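Local coordinates for protein 4-alpha-glucanotransferase (Corynebacterium glutamicum, PDB 5B68) that belongs to the amylomaltase (disproportionating enzyme) family, built on a TIM-barrel-like parallel beta/alpha core with an N-terminal beta-sandwich domain, at residues G439-P442 with W443-L447; P563-A566 with G567-G571. All coordinates share one frame; numbering follows the deposited sequence.

Contact 1 (G439-P442 with W443-L447); sequences GYIP and WRNLL. With SO4 (sulfate ion), chain K.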
loop_
_atom_site.group_PDB
_atom_site.type_symbol
_atom_site.label_atom_id
_atom_site.label_comp_id
_atom_site.label_asym_id
_atom_site.label_seq_id
_atom_site.Cartn_x
_atom_site.Cartn_y
_atom_site.Cartn_z
ATOM N N GLY A 439 19.290 4.510 -5.317
ATOM C CA GLY A 439 19.158 3.217 -5.949
ATOM C C GLY A 439 17.843 2.527 -5.674
ATOM O O GLY A 439 17.724 1.351 -5.807
ATOM N N TYR A 440 16.867 3.310 -5.277
ATOM C CA TYR A 440 15.524 2.854 -4.947
ATOM C C TYR A 440 15.526 1.858 -3.762
ATOM O O TYR A 440 14.588 1.054 -3.598
ATOM C CB TYR A 440 14.806 2.291 -6.174
ATOM C CG TYR A 440 14.471 3.339 -7.181
ATOM C CD1 TYR A 440 13.240 4.045 -7.104
ATOM C CD2 TYR A 440 15.321 3.636 -8.253
ATOM C CE1 TYR A 440 12.939 5.059 -7.984
ATOM C CE2 TYR A 440 14.996 4.608 -9.175
ATOM C CZ TYR A 440 13.806 5.382 -9.010
ATOM O OH TYR A 440 13.390 6.334 -9.867
ATOM N N ILE A 441 16.590 1.848 -2.962
ATOM C CA ILE A 441 16.701 0.824 -1.972
ATOM C C ILE A 441 15.579 0.904 -0.905
ATOM O O ILE A 441 15.100 -0.160 -0.486
ATOM C CB ILE A 441 18.109 0.810 -1.328
ATOM C CG1 ILE A 441 19.153 0.439 -2.387
ATOM C CG2 ILE A 441 18.121 -0.072 -0.083
ATOM C CD1 ILE A 441 19.064 -0.978 -2.962
ATOM N N PRO A 442 15.129 2.123 -0.523
ATOM C CA PRO A 442 13.981 2.186 0.424
ATOM C C PRO A 442 12.654 1.595 -0.123
ATOM O O PRO A 442 11.882 0.986 0.624
ATOM C CB PRO A 442 13.874 3.662 0.675
ATOM C CG PRO A 442 15.318 4.138 0.616
ATOM C CD PRO A 442 15.761 3.437 -0.630
ATOM N N TRP A 443 12.448 1.747 -1.428
ATOM C CA TRP A 443 11.255 1.177 -2.116
ATOM C C TRP A 443 11.414 -0.361 -2.149
ATOM O O TRP A 443 10.495 -1.129 -1.782
ATOM C CB TRP A 443 11.164 1.754 -3.522
ATOM C CG TRP A 443 10.061 1.259 -4.393
ATOM C CD1 TRP A 443 10.190 0.910 -5.687
ATOM C CD2 TRP A 443 8.659 1.208 -4.108
ATOM N NE1 TRP A 443 8.981 0.533 -6.207
ATOM C CE2 TRP A 443 8.015 0.777 -5.283
ATOM C CE3 TRP A 443 7.885 1.492 -2.988
ATOM C CZ2 TRP A 443 6.636 0.562 -5.351
ATOM C CZ3 TRP A 443 6.549 1.287 -3.029
ATOM C CH2 TRP A 443 5.905 0.838 -4.234
ATOM N N ARG A 444 12.610 -0.864 -2.576
ATOM C CA ARG A 444 12.894 -2.260 -2.494
ATOM C C ARG A 444 12.622 -2.870 -1.092
ATOM O O ARG A 444 11.998 -3.929 -0.980
ATOM C CB ARG A 444 14.387 -2.576 -2.818
ATOM C CG ARG A 444 14.660 -4.076 -2.788
ATOM C CD ARG A 444 16.151 -4.361 -2.950
ATOM N NE ARG A 444 16.862 -4.058 -1.736
ATOM C CZ ARG A 444 18.194 -4.134 -1.585
ATOM N NH1 ARG A 444 18.954 -4.490 -2.609
ATOM N NH2 ARG A 444 18.777 -3.778 -0.414
ATOM N N ASN A 445 13.143 -2.213 -0.056
ATOM C CA ASN A 445 13.133 -2.827 1.259
ATOM C C ASN A 445 11.699 -2.898 1.831
ATOM O O ASN A 445 11.347 -3.939 2.449
ATOM C CB ASN A 445 14.064 -2.063 2.193
ATOM C CG ASN A 445 15.543 -2.318 1.869
ATOM O OD1 ASN A 445 15.879 -3.148 1.058
ATOM N ND2 ASN A 445 16.398 -1.623 2.554
ATOM N N LEU A 446 10.892 -1.853 1.630
ATOM C CA LEU A 446 9.511 -1.916 2.115
ATOM C C LEU A 446 8.736 -3.021 1.348
ATOM O O LEU A 446 8.042 -3.857 1.971
ATOM C CB LEU A 446 8.845 -0.586 2.120
ATOM C CG LEU A 446 8.289 -0.022 0.827
ATOM C CD1 LEU A 446 6.885 -0.517 0.479
ATOM C CD2 LEU A 446 8.323 1.450 0.913
ATOM N N LEU A 447 8.949 -3.101 0.029
ATOM C CA LEU A 447 8.298 -4.123 -0.738
ATOM C C LEU A 447 8.700 -5.527 -0.329
ATOM O O LEU A 447 7.852 -6.474 -0.250
ATOM C CB LEU A 447 8.518 -3.930 -2.254
ATOM C CG LEU A 447 7.865 -2.751 -2.928
ATOM C CD1 LEU A 447 8.418 -2.474 -4.335
ATOM C CD2 LEU A 447 6.355 -3.004 -2.980
HETATM S S SO4 K . 22.344 -4.239 -1.411
HETATM O O1 SO4 K . 23.429 -5.254 -1.332
HETATM O O2 SO4 K . 22.882 -2.853 -1.446
HETATM O O3 SO4 K . 21.556 -4.444 -2.667
HETATM O O4 SO4 K . 21.555 -4.417 -0.167
#

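Contact 2 (P563-A566 with G567-G571); sequences PPTA and GYLEG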
loop_
_atom_site.group_PDB
_atom_site.type_symbol
_atom_site.label_atom_id
_atom_site.label_comp_id
_atom_site.label_asym_id
_atom_site.label_seq_id
_atom_site.Cartn_x
_atom_site.Cartn_y
_atom_site.Cartn_z
ATOM N N PRO A 563 -20.332 0.841 2.386
ATOM C CA PRO A 563 -21.101 -0.015 3.309
ATOM C C PRO A 563 -21.161 -1.457 2.740
ATOM O O PRO A 563 -21.185 -1.622 1.538
ATOM C CB PRO A 563 -22.486 0.651 3.305
ATOM C CG PRO A 563 -22.201 2.073 2.954
ATOM C CD PRO A 563 -21.161 1.946 1.860
ATOM N N PRO A 564 -21.065 -2.455 3.593
ATOM C CA PRO A 564 -21.267 -3.833 3.140
ATOM C C PRO A 564 -22.593 -4.014 2.418
ATOM O O PRO A 564 -23.497 -3.201 2.572
ATOM C CB PRO A 564 -21.257 -4.607 4.393
ATOM C CG PRO A 564 -20.330 -3.829 5.289
ATOM C CD PRO A 564 -20.750 -2.417 5.030
ATOM N N THR A 565 -22.653 -5.021 1.584
ATOM C CA THR A 565 -23.771 -5.145 0.628
ATOM C C THR A 565 -25.133 -5.226 1.318
ATOM O O THR A 565 -26.098 -4.685 0.766
ATOM C CB THR A 565 -23.533 -6.309 -0.264
ATOM O OG1 THR A 565 -22.249 -6.166 -0.855
ATOM C CG2 THR A 565 -24.567 -6.403 -1.396
ATOM N N ALA A 566 -25.227 -5.812 2.507
ATOM C CA ALA A 566 -26.536 -5.851 3.183
ATOM C C ALA A 566 -27.002 -4.432 3.514
ATOM O O ALA A 566 -28.202 -4.127 3.448
ATOM C CB ALA A 566 -26.516 -6.683 4.437
ATOM N N GLY A 567 -26.063 -3.575 3.903
ATOM C CA GLY A 567 -26.366 -2.129 4.130
ATOM C C GLY A 567 -26.586 -1.350 2.860
ATOM O O GLY A 567 -27.554 -0.565 2.757
ATOM N N TYR A 568 -25.741 -1.608 1.863
ATOM C CA TYR A 568 -25.791 -0.940 0.596
ATOM C C TYR A 568 -27.142 -1.204 -0.110
ATOM O O TYR A 568 -27.750 -0.303 -0.614
ATOM C CB TYR A 568 -24.659 -1.401 -0.299
ATOM C CG TYR A 568 -24.397 -0.519 -1.446
ATOM C CD1 TYR A 568 -25.235 -0.503 -2.547
ATOM C CD2 TYR A 568 -23.318 0.371 -1.445
ATOM C CE1 TYR A 568 -25.003 0.325 -3.616
ATOM C CE2 TYR A 568 -23.074 1.195 -2.538
ATOM C CZ TYR A 568 -23.933 1.184 -3.608
ATOM O OH TYR A 568 -23.732 1.990 -4.716
ATOM N N LEU A 569 -27.586 -2.457 -0.146
ATOM C CA LEU A 569 -28.926 -2.788 -0.682
ATOM C C LEU A 569 -30.059 -1.979 -0.044
ATOM O O LEU A 569 -31.045 -1.692 -0.732
ATOM C CB LEU A 569 -29.212 -4.303 -0.514
ATOM C CG LEU A 569 -28.448 -5.209 -1.505
ATOM C CD1 LEU A 569 -28.387 -6.689 -1.082
ATOM C CD2 LEU A 569 -28.965 -5.087 -2.928
ATOM N N GLU A 570 -29.919 -1.630 1.238
ATOM C CA GLU A 570 -30.975 -0.960 1.984
ATOM C C GLU A 570 -30.774 0.570 2.067
ATOM O O GLU A 570 -31.402 1.230 2.894
ATOM C CB GLU A 570 -31.183 -1.666 3.360
ATOM C CG GLU A 570 -31.991 -2.970 3.220
ATOM C CD GLU A 570 -31.600 -4.086 4.200
ATOM O OE1 GLU A 570 -31.795 -3.862 5.427
ATOM O OE2 GLU A 570 -31.125 -5.194 3.750
ATOM N N GLY A 571 -29.925 1.116 1.194
ATOM C CA GLY A 571 -29.572 2.525 1.169
ATOM C C GLY A 571 -28.626 3.079 2.226
ATOM O O GLY A 571 -28.521 4.279 2.337
#

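Contact 1 (G439-P442 with W443-L447)
Ile441 sets its terminal methyl over one face of the Arg444 guanidinium, with CD1 3.6 Å from CZ and above the middle of the flat group. The two side chains run alongside each other in the same direction. On Arg444 the chain is extended as far as CG and CD and then bends at chi3 (75°), which turns the guanidinium back beneath the methyl. At the edge of that group, NE donates to Asn445 OD1 at 3.1 Å; the oxygen lies in the guanidinium plane, but NE stands tilted from the plane of the asparagine carbonyl, while NH2 adds a weak bond to the same oxygen. The outer side of the guanidinium holds a sulfate ion, probably from the crystallisation liquor, through NH1 to O3 (2.6 Å) and NH2 to O4 (2.9 Å), both nearly straight. All of this sits on the first turn of helix 441-452, where Tyr440 is the N-cap residue and its O accepts Arg444 N at 2.9 Å; Gly439, just before it, is the C-prime residue of the Schellman motif ending the preceding helix. Asn445 N to Ile441 O and Leu446 N to Pro442 O continue the helical ladder. Further out, Trp143 makes a cation-pi contact with Arg444. On the buried side, the Trp443 indole takes Leu447 CD1 3.4 Å above its plane, and its NE1 is hydrogen-bonded to Leu490 O of helix 487-500.

Contact 2 (P563-A566 with G567-G571)
Thr565 and Leu569, one helical turn apart, meet through their methyl groups, Thr565 CG2 lying 3.8 Å from Leu569 CD1 where the two side chains pass at a slant. The threonine rotamer sorts its two branches: with chi1 at -54°, CG2 stands opposite the backbone N and faces the leucine, while OG1 lies beside that N and is hydrogen-bonded to Asp652 OD2. Leu569 has its CG on the side of its own backbone N (chi1 -75°), a setting that brings CG to 3.3 Å from Thr565 O. The same carbonyl oxygen receives Leu569 N at 2.8 Å, so it is flanked by the leucine branch as well as by the amide. One residue earlier, Tyr568 N donates to Pro564 O at 2.8 Å; Pro564 is the N-cap residue of the short helix 565-569. With CG trans to the backbone N (chi1 -164°), Tyr568 leads its ring away from the helix start, and its CD2 edge passes Pro563 CD at 4.2 Å. Pro563 O also lies at the ring edge, near its plane. Beyond the two segments the tyrosine ring stacks with His573 and Trp533. The helix closes in a Schellman motif with Gly571, at positive phi, as the C-prime residue. Glu570 bends at chi2 and carries OE2 to 3.1 Å from Ala566 O; both atoms are acceptors, and its OE1 reaches Lys657 in a long, weak ion pair. The oxygen-oxygen approach should be mildly unfavourable for a charged carboxylate, and the nearby Lys657 and solvent probably offset it, whereas the Thr565 and Leu569 end is held by methyl contact and main-chain bonds.

How the contacts relate
Contact 1 precedes contact 2 along the chain, and their centres lie 40 Å apart, with about 27 Å between nearest atoms, so they do not touch. Both fall in the range of the 4-alpha-glucanotransferase family, yet they belong to different regions around the eight-stranded parallel sheet. Residues 439-447 begin helix 441-452, which packs on strand 382-387 and helix 487-500 and leads on to strand 456-459. Residues 563-571 follow strand 553-556, next to 645-649 and 528-531, and lie against helices 587-607 and 627-639. Contact 1, the start of a long helix, lies nearer the chain centre (about 13 Å between centres) than contact 2 (about 26 Å), which spans a whole short helix.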